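Local coordinates for Sam-dependent methyltransferases (Streptomyces davawensis, PDB 4D7K), which methylates 8-amino-8-demethylriboflavin twice, with S-adenosylmethionine as methyl donor, to complete biosynthesis of the antibiotic roseoflavin, at residues Gly252-Trp257 against Val263-Arg268; Ile283-Ile288 against Ala314-Leu319; Val297-Met302 against Gly308-Arg313. All blocks are in the same frame, centred on the assembly; numbering follows the deposited sequence.

Overall arrangement
All three contacts lie in the Rossmann-like methyltransferase domain, around the C-terminal ends of the adjacent parallel strands 247-251 and 280-285 of its mixed seven-stranded sheet. Contact 1 comes first and closes before contact 2 begins; contact 3 is nested within the loop that contact 2 closes. The centre of contact 2 is about 11 Å from the centre of each of the others, and those two are about 16 Å apart. Leu254 CD1 of contact 1 packs on Trp316 CZ3 of contact 2 at 3.7 Å, while Arg311 NH1 of contact 3 probably bonds Leu254 O. Together they join these strands and helices 259-270 and 313-322 to helix 293-305, which borders the second subunit of the homodimer.

Contact 1 (Gly252-Trp257 against Val263-Arg268); sequences GVLEDW and VRLLVR
The Trp257 indole receives Leu265 CD2 over one face of its six-membered ring, at 4.0 Å from the centroid and 26° off the normal, which satisfies the geometry of a CH-pi contact. Val253 CG1 lies above this same face, displaced toward the rim, so a residue of the loop itself sits beside the incoming leucine. At the outer rim, Trp257 CZ3 is 3.6 Å from Leu265 CB, and the two side chains cross at about a right angle. Leu265 can offer CD2 because its CG is anti to the backbone N (chi1 177°), which sends the branched end out from the helix toward the loop. That methyl is shared: Leu265 CD2 also lies 3.7 Å from Leu254 CD2. The other branch of Leu254, CD1, reaches Leu266 CD2 at 4.1 Å, so consecutive helix residues each take one methyl of a single leucine.

The contact folds helix 259-270 back on the loop that follows strand 247-251. The side chain of Trp257 is about 4 Å from that of Phe237, a predicted S-adenosylmethionine-binding residue. No hydrogen bond crosses between the segments; cohesion rests on dispersion and on the CH-pi contact.

Contact 2 (Ile283-Ile288 against Ala314-Leu319); sequences ILDSVI and AQWDDL
With its CG anti to the carbonyl carbon (chi1 -82°), Trp316 carries its indole from helix 313-322 toward strand 280-285, and Ile283 meets it with an extended side chain (chi2 -177°) that pushes CD1 outward from the strand. The two side chains approach from opposite directions. Ile283 CD1 is 3.7 Å from Trp316 CZ3 and comes in obliquely to the ring, while the other branch, CG2, lies 4.1 Å from Trp316 CH2; the isoleucine therefore follows the outer rim of the benzo ring with both of its arms.

Farther along the same rim, Asp285 OD2 lies at the edge, in the indole plane, 3.8 Å from Trp316 CZ2. Its carboxylate stands 76° to the ring plane, so the two flat groups do not stack. The second oxygen, Asp285 OD1, accepts a bent 2.6 Å bond from the next backbone amide, Ser286 N, which approaches from above the carboxylate plane.

A water continues the line of edge contacts. It accepts from Trp316 NE1 at 3.1 Å and donates to Ser286 O at 2.7 Å, bridging the helix side chain and the backbone of 283-288. Arg311 makes a cation-pi contact with the indole, and Ile340 of the adjacent strand 337-344 and Ile327 of the outermost strand 325-333 also pack against it.

The chemistry divides along the ring: CZ3 and CH2 meet the isoleucine, CZ2 faces the carboxylate, and the buried pyrrole N-H bonds the water. Glu255 OE2 brings a like charge close to Asp285 OD1, while Asp285 OD2 would probably be attracted to the slightly positive hydrogen on CZ2.

Contact 3 (Val297-Met302 against Gly308-Arg313); sequences VLDLDM and GEHRTR
Asp299 and Met302 of helix 293-305 both reach His310, on the loop that leads into helix 313-322. Ahead of them, Val297 and Leu298 pack on Ala69 and Tyr18 of the second subunit. The helix then kinks: Leu300 N and Asp301 N bond to Val297 O and Leu298 O, three residues back instead of four. At this bend Asp299 OD1 comes 3.4 Å from His310 CD2, with carboxylate and imidazole planes 47° apart. Across the dimer, Asp299 OD2 forms a salt bridge with Arg65 of the second subunit. Asp301 OD1 likewise pairs with Lys25 of that subunit.

Met302 makes the fuller contact. Bends at chi2 and chi3 curl its end over the imidazole, so that CE stands 3.8 Å from the His310 centroid and only 16° off the normal, a CH-pi contact. Met302 SD lies obliquely at 4.3 Å from that centroid, and CG is 3.6 Å from His310 NE2. Met302 CE also touches the loop backbone, 3.7 Å from Gly308 O.

Beyond the histidine, Thr312 OG1 caps the start of helix 313-322 while Gln315 OE1 bonds back to Thr312 N, a capping box. The whole is a loop joining helices 293-305 and 313-322 of the class I methyltransferase domain, with the first helix in the homodimer interface.

Contact 1 (Gly252-Trp257 against Val263-Arg268)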
# COMPACT_ATOMS: atom_id res chain seq x y z
N GLY A 252 -18.74 -8.27 16.94
CA GLY A 252 -18.49 -8.83 15.62
C GLY A 252 -19.15 -10.18 15.43
O GLY A 252 -18.49 -11.15 15.04
N VAL A 253 -20.44 -10.25 15.70
CA VAL A 253 -21.18 -11.50 15.62
C VAL A 253 -22.31 -11.43 14.60
O VAL A 253 -22.40 -12.26 13.70
CB VAL A 253 -21.76 -11.89 16.99
CG1 VAL A 253 -22.59 -13.15 16.88
CG2 VAL A 253 -20.65 -12.05 18.02
N LEU A 254 -23.16 -10.42 14.74
CA LEU A 254 -24.35 -10.28 13.92
C LEU A 254 -24.04 -9.75 12.53
O LEU A 254 -24.94 -9.53 11.72
CB LEU A 254 -25.36 -9.37 14.62
CG LEU A 254 -25.57 -9.68 16.10
CD1 LEU A 254 -26.50 -8.67 16.74
CD2 LEU A 254 -26.11 -11.09 16.26
N GLU A 255 -22.76 -9.54 12.25
CA GLU A 255 -22.32 -9.02 10.96
C GLU A 255 -22.63 -9.97 9.81
O GLU A 255 -22.92 -9.53 8.70
CB GLU A 255 -20.81 -8.72 11.00
CG GLU A 255 -20.44 -7.58 11.93
CD GLU A 255 -18.96 -7.54 12.23
OE1 GLU A 255 -18.29 -8.58 12.07
OE2 GLU A 255 -18.46 -6.46 12.63
N ASP A 256 -22.57 -11.27 10.08
CA ASP A 256 -22.82 -12.27 9.04
C ASP A 256 -24.06 -13.11 9.33
O ASP A 256 -24.37 -14.05 8.60
CB ASP A 256 -21.60 -13.17 8.86
CG ASP A 256 -21.15 -13.81 10.17
OD1 ASP A 256 -21.45 -13.24 11.24
OD2 ASP A 256 -20.50 -14.87 10.11
N TRP A 257 -24.78 -12.77 10.40
CA TRP A 257 -26.05 -13.43 10.70
C TRP A 257 -27.18 -12.78 9.91
O TRP A 257 -27.19 -11.57 9.71
CB TRP A 257 -26.36 -13.37 12.20
CG TRP A 257 -25.65 -14.40 13.02
CD1 TRP A 257 -24.36 -14.80 12.90
CD2 TRP A 257 -26.21 -15.16 14.10
NE1 TRP A 257 -24.07 -15.77 13.83
CE2 TRP A 257 -25.19 -16.01 14.59
CE3 TRP A 257 -27.47 -15.21 14.71
CZ2 TRP A 257 -25.39 -16.89 15.64
CZ3 TRP A 257 -27.66 -16.09 15.76
CH2 TRP A 257 -26.63 -16.92 16.22
N VAL A 263 -32.44 -11.78 15.06
CA VAL A 263 -33.57 -11.45 15.92
C VAL A 263 -33.77 -12.51 17.01
O VAL A 263 -33.92 -12.18 18.18
CB VAL A 263 -34.88 -11.28 15.11
CG1 VAL A 263 -36.08 -11.23 16.04
CG2 VAL A 263 -34.82 -10.03 14.25
N ARG A 264 -33.77 -13.78 16.60
CA ARG A 264 -33.93 -14.88 17.54
C ARG A 264 -32.89 -14.81 18.66
O ARG A 264 -33.22 -14.95 19.84
CB ARG A 264 -33.83 -16.23 16.82
CG ARG A 264 -34.99 -16.49 15.86
CD ARG A 264 -35.03 -17.94 15.39
NE ARG A 264 -33.87 -18.30 14.58
CZ ARG A 264 -32.92 -19.15 14.97
NH1 ARG A 264 -32.99 -19.73 16.16
NH2 ARG A 264 -31.90 -19.42 14.16
N LEU A 265 -31.63 -14.59 18.28
CA LEU A 265 -30.54 -14.45 19.24
C LEU A 265 -30.77 -13.26 20.16
O LEU A 265 -30.55 -13.33 21.37
CB LEU A 265 -29.20 -14.31 18.52
CG LEU A 265 -27.97 -14.08 19.39
CD1 LEU A 265 -27.79 -15.22 20.38
CD2 LEU A 265 -26.73 -13.91 18.54
N LEU A 266 -31.21 -12.15 19.58
CA LEU A 266 -31.47 -10.94 20.35
C LEU A 266 -32.64 -11.14 21.32
O LEU A 266 -32.62 -10.60 22.43
CB LEU A 266 -31.75 -9.77 19.41
CG LEU A 266 -30.57 -9.30 18.55
CD1 LEU A 266 -31.06 -8.41 17.42
CD2 LEU A 266 -29.55 -8.58 19.41
N VAL A 267 -33.64 -11.91 20.90
CA VAL A 267 -34.79 -12.21 21.75
C VAL A 267 -34.37 -13.08 22.93
O VAL A 267 -34.84 -12.89 24.06
CB VAL A 267 -35.92 -12.92 20.95
CG1 VAL A 267 -36.98 -13.48 21.88
CG2 VAL A 267 -36.55 -11.96 19.95
N ARG A 268 -33.48 -14.04 22.67
CA ARG A 268 -32.96 -14.92 23.72
C ARG A 268 -32.14 -14.15 24.74
O ARG A 268 -32.19 -14.44 25.94
CB ARG A 268 -32.13 -16.04 23.10
CG ARG A 268 -32.95 -17.20 22.56
CD ARG A 268 -33.55 -18.02 23.69
NE ARG A 268 -32.52 -18.66 24.51
CZ ARG A 268 -32.16 -18.24 25.72
NH1 ARG A 268 -32.75 -17.19 26.27
NH2 ARG A 268 -31.21 -18.88 26.39

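Contact 2 (Ile283-Ile288 against Ala314-Leu319)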
# COMPACT_ATOMS: atom_id res chain seq x y z
N ILE A 283 -23.57 -3.58 21.95
CA ILE A 283 -23.13 -4.12 20.67
C ILE A 283 -21.96 -3.31 20.13
O ILE A 283 -22.06 -2.12 19.87
CB ILE A 283 -24.27 -4.14 19.64
CG1 ILE A 283 -25.46 -4.92 20.18
CG2 ILE A 283 -23.78 -4.77 18.34
CD1 ILE A 283 -26.60 -5.07 19.20
N LEU A 284 -20.83 -3.99 19.96
CA LEU A 284 -19.61 -3.35 19.49
C LEU A 284 -19.46 -3.59 17.99
O LEU A 284 -19.35 -4.72 17.55
CB LEU A 284 -18.39 -3.87 20.26
CG LEU A 284 -18.09 -3.29 21.65
CD1 LEU A 284 -19.26 -3.40 22.61
CD2 LEU A 284 -16.87 -3.97 22.25
N ASP A 285 -19.47 -2.51 17.22
CA ASP A 285 -19.43 -2.62 15.77
C ASP A 285 -19.10 -1.28 15.13
O ASP A 285 -19.01 -0.26 15.81
CB ASP A 285 -20.78 -3.14 15.24
CG ASP A 285 -20.66 -3.82 13.88
OD1 ASP A 285 -19.58 -3.74 13.25
OD2 ASP A 285 -21.65 -4.43 13.44
N SER A 286 -18.89 -1.30 13.82
CA SER A 286 -18.81 -0.07 13.04
C SER A 286 -20.20 0.24 12.49
O SER A 286 -20.85 -0.63 11.91
CB SER A 286 -17.79 -0.21 11.90
OG SER A 286 -17.70 0.99 11.16
N VAL A 287 -20.66 1.46 12.70
CA VAL A 287 -22.01 1.83 12.31
C VAL A 287 -22.01 2.76 11.10
O VAL A 287 -21.49 3.87 11.16
CB VAL A 287 -22.77 2.49 13.48
CG1 VAL A 287 -24.16 2.92 13.05
CG2 VAL A 287 -22.83 1.55 14.66
N ILE A 288 -22.59 2.27 10.00
CA ILE A 288 -22.68 3.04 8.76
C ILE A 288 -23.38 4.37 9.01
O ILE A 288 -24.49 4.40 9.53
CB ILE A 288 -23.43 2.27 7.66
CG1 ILE A 288 -22.74 0.93 7.37
CG2 ILE A 288 -23.54 3.11 6.40
CD1 ILE A 288 -21.38 1.07 6.73
N ALA A 314 -30.77 2.99 11.62
CA ALA A 314 -32.16 2.67 11.35
C ALA A 314 -32.36 1.16 11.25
O ALA A 314 -33.34 0.61 11.73
CB ALA A 314 -32.63 3.36 10.08
N GLN A 315 -31.40 0.49 10.62
CA GLN A 315 -31.43 -0.96 10.51
C GLN A 315 -31.34 -1.62 11.88
O GLN A 315 -32.06 -2.58 12.17
CB GLN A 315 -30.29 -1.45 9.61
CG GLN A 315 -30.49 -1.11 8.14
CD GLN A 315 -29.30 -1.51 7.29
OE1 GLN A 315 -28.16 -1.17 7.60
NE2 GLN A 315 -29.56 -2.24 6.21
N TRP A 316 -30.46 -1.09 12.73
CA TRP A 316 -30.31 -1.60 14.09
C TRP A 316 -31.57 -1.35 14.90
O TRP A 316 -31.99 -2.20 15.68
CB TRP A 316 -29.10 -0.97 14.79
CG TRP A 316 -27.79 -1.62 14.44
CD1 TRP A 316 -26.75 -1.05 13.77
CD2 TRP A 316 -27.39 -2.96 14.75
NE1 TRP A 316 -25.72 -1.95 13.65
CE2 TRP A 316 -26.09 -3.13 14.24
CE3 TRP A 316 -28.00 -4.04 15.41
CZ2 TRP A 316 -25.38 -4.33 14.37
CZ3 TRP A 316 -27.31 -5.23 15.53
CH2 TRP A 316 -26.01 -5.36 15.01
N ASP A 317 -32.16 -0.17 14.72
CA ASP A 317 -33.44 0.15 15.35
C ASP A 317 -34.49 -0.90 15.03
O ASP A 317 -35.16 -1.42 15.92
CB ASP A 317 -33.93 1.53 14.91
CG ASP A 317 -33.56 2.63 15.89
OD1 ASP A 317 -33.62 2.38 17.12
OD2 ASP A 317 -33.22 3.75 15.44
N ASP A 318 -34.63 -1.21 13.74
CA ASP A 318 -35.64 -2.14 13.25
C ASP A 318 -35.40 -3.56 13.76
O ASP A 318 -36.33 -4.27 14.13
CB ASP A 318 -35.68 -2.13 11.72
CG ASP A 318 -36.97 -2.70 11.16
OD1 ASP A 318 -37.34 -3.83 11.53
OD2 ASP A 318 -37.62 -2.01 10.34
N LEU A 319 -34.13 -3.96 13.78
CA LEU A 319 -33.76 -5.28 14.27
C LEU A 319 -34.06 -5.39 15.77
O LEU A 319 -34.74 -6.32 16.21
CB LEU A 319 -32.29 -5.56 13.99
CG LEU A 319 -31.94 -6.95 13.45
CD1 LEU A 319 -32.58 -7.16 12.09
CD2 LEU A 319 -30.43 -7.15 13.37
O HOH W 1 -23.11 -2.07 12.05

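Contact 3 (Val297-Met302 against Gly308-Arg313)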
# COMPACT_ATOMS: atom_id res chain seq x y z
N VAL A 297 -13.13 3.60 5.16
CA VAL A 297 -12.07 2.90 4.44
C VAL A 297 -12.00 1.41 4.79
O VAL A 297 -11.85 0.57 3.91
CB VAL A 297 -10.69 3.54 4.70
CG1 VAL A 297 -9.59 2.71 4.08
CG2 VAL A 297 -10.66 4.96 4.14
N LEU A 298 -12.11 1.09 6.08
CA LEU A 298 -11.96 -0.30 6.52
C LEU A 298 -13.12 -1.19 6.10
O LEU A 298 -13.01 -2.42 6.16
CB LEU A 298 -11.81 -0.36 8.05
CG LEU A 298 -10.55 0.24 8.68
CD1 LEU A 298 -10.52 -0.11 10.17
CD2 LEU A 298 -9.28 -0.25 8.00
N ASP A 299 -14.23 -0.60 5.67
CA ASP A 299 -15.35 -1.39 5.17
C ASP A 299 -14.96 -2.10 3.87
O ASP A 299 -15.64 -3.02 3.42
CB ASP A 299 -16.59 -0.53 4.94
CG ASP A 299 -17.85 -1.36 4.68
OD1 ASP A 299 -17.93 -2.49 5.19
OD2 ASP A 299 -18.75 -0.88 3.96
N LEU A 300 -13.85 -1.65 3.28
CA LEU A 300 -13.26 -2.30 2.11
C LEU A 300 -12.98 -3.78 2.38
O LEU A 300 -13.26 -4.63 1.54
CB LEU A 300 -11.96 -1.60 1.72
CG LEU A 300 -11.40 -2.04 0.37
CD1 LEU A 300 -12.17 -1.34 -0.73
CD2 LEU A 300 -9.91 -1.76 0.28
N ASP A 301 -12.42 -4.05 3.56
CA ASP A 301 -12.12 -5.42 3.99
C ASP A 301 -13.36 -6.30 3.95
O ASP A 301 -13.32 -7.43 3.46
CB ASP A 301 -11.54 -5.42 5.41
CG ASP A 301 -10.14 -4.82 5.47
OD1 ASP A 301 -9.42 -4.86 4.44
OD2 ASP A 301 -9.76 -4.33 6.54
N MET A 302 -14.47 -5.78 4.46
CA MET A 302 -15.74 -6.50 4.45
C MET A 302 -16.20 -6.75 3.03
O MET A 302 -16.73 -7.81 2.72
CB MET A 302 -16.80 -5.70 5.21
CG MET A 302 -16.39 -5.31 6.61
SD MET A 302 -16.76 -6.60 7.80
CE MET A 302 -18.56 -6.51 7.77
N GLY A 308 -20.88 -10.59 4.70
CA GLY A 308 -21.58 -9.81 5.69
C GLY A 308 -21.38 -8.31 5.53
O GLY A 308 -20.46 -7.86 4.84
N GLU A 309 -22.24 -7.53 6.19
CA GLU A 309 -22.22 -6.08 6.05
C GLU A 309 -22.51 -5.38 7.38
O GLU A 309 -23.22 -5.91 8.23
CB GLU A 309 -23.23 -5.65 4.99
CG GLU A 309 -23.06 -4.24 4.47
CD GLU A 309 -24.06 -3.89 3.38
OE1 GLU A 309 -25.02 -4.67 3.18
OE2 GLU A 309 -23.89 -2.85 2.72
N HIS A 310 -21.95 -4.18 7.55
CA HIS A 310 -22.27 -3.36 8.71
C HIS A 310 -23.66 -2.77 8.55
O HIS A 310 -24.14 -2.62 7.43
CB HIS A 310 -21.24 -2.24 8.89
CG HIS A 310 -19.85 -2.73 9.16
ND1 HIS A 310 -19.54 -3.51 10.26
CD2 HIS A 310 -18.69 -2.54 8.50
CE1 HIS A 310 -18.25 -3.78 10.25
NE2 HIS A 310 -17.71 -3.21 9.19
N ARG A 311 -24.30 -2.44 9.66
CA ARG A 311 -25.66 -1.92 9.61
C ARG A 311 -25.74 -0.44 9.97
O ARG A 311 -24.94 0.07 10.75
CB ARG A 311 -26.57 -2.73 10.55
CG ARG A 311 -26.90 -4.14 10.06
CD ARG A 311 -27.80 -4.86 11.06
NE ARG A 311 -28.31 -6.14 10.57
CZ ARG A 311 -27.73 -7.32 10.80
NH1 ARG A 311 -26.61 -7.39 11.51
NH2 ARG A 311 -28.26 -8.43 10.32
N THR A 312 -26.71 0.25 9.38
CA THR A 312 -27.00 1.63 9.74
C THR A 312 -27.76 1.64 11.05
O THR A 312 -28.16 0.59 11.55
CB THR A 312 -27.83 2.37 8.68
OG1 THR A 312 -29.13 1.77 8.60
CG2 THR A 312 -27.16 2.30 7.32
N ARG A 313 -27.98 2.83 11.61
CA ARG A 313 -28.70 2.96 12.87
C ARG A 313 -30.15 2.55 12.72
O ARG A 313 -30.71 1.85 13.57
CB ARG A 313 -28.62 4.40 13.39
CG ARG A 313 -29.18 4.57 14.78
CD ARG A 313 -29.28 6.04 15.15
NE ARG A 313 -29.36 6.23 16.59
CZ ARG A 313 -28.39 6.73 17.34
NH1 ARG A 313 -27.24 7.11 16.78
NH2 ARG A 313 -28.55 6.87 18.65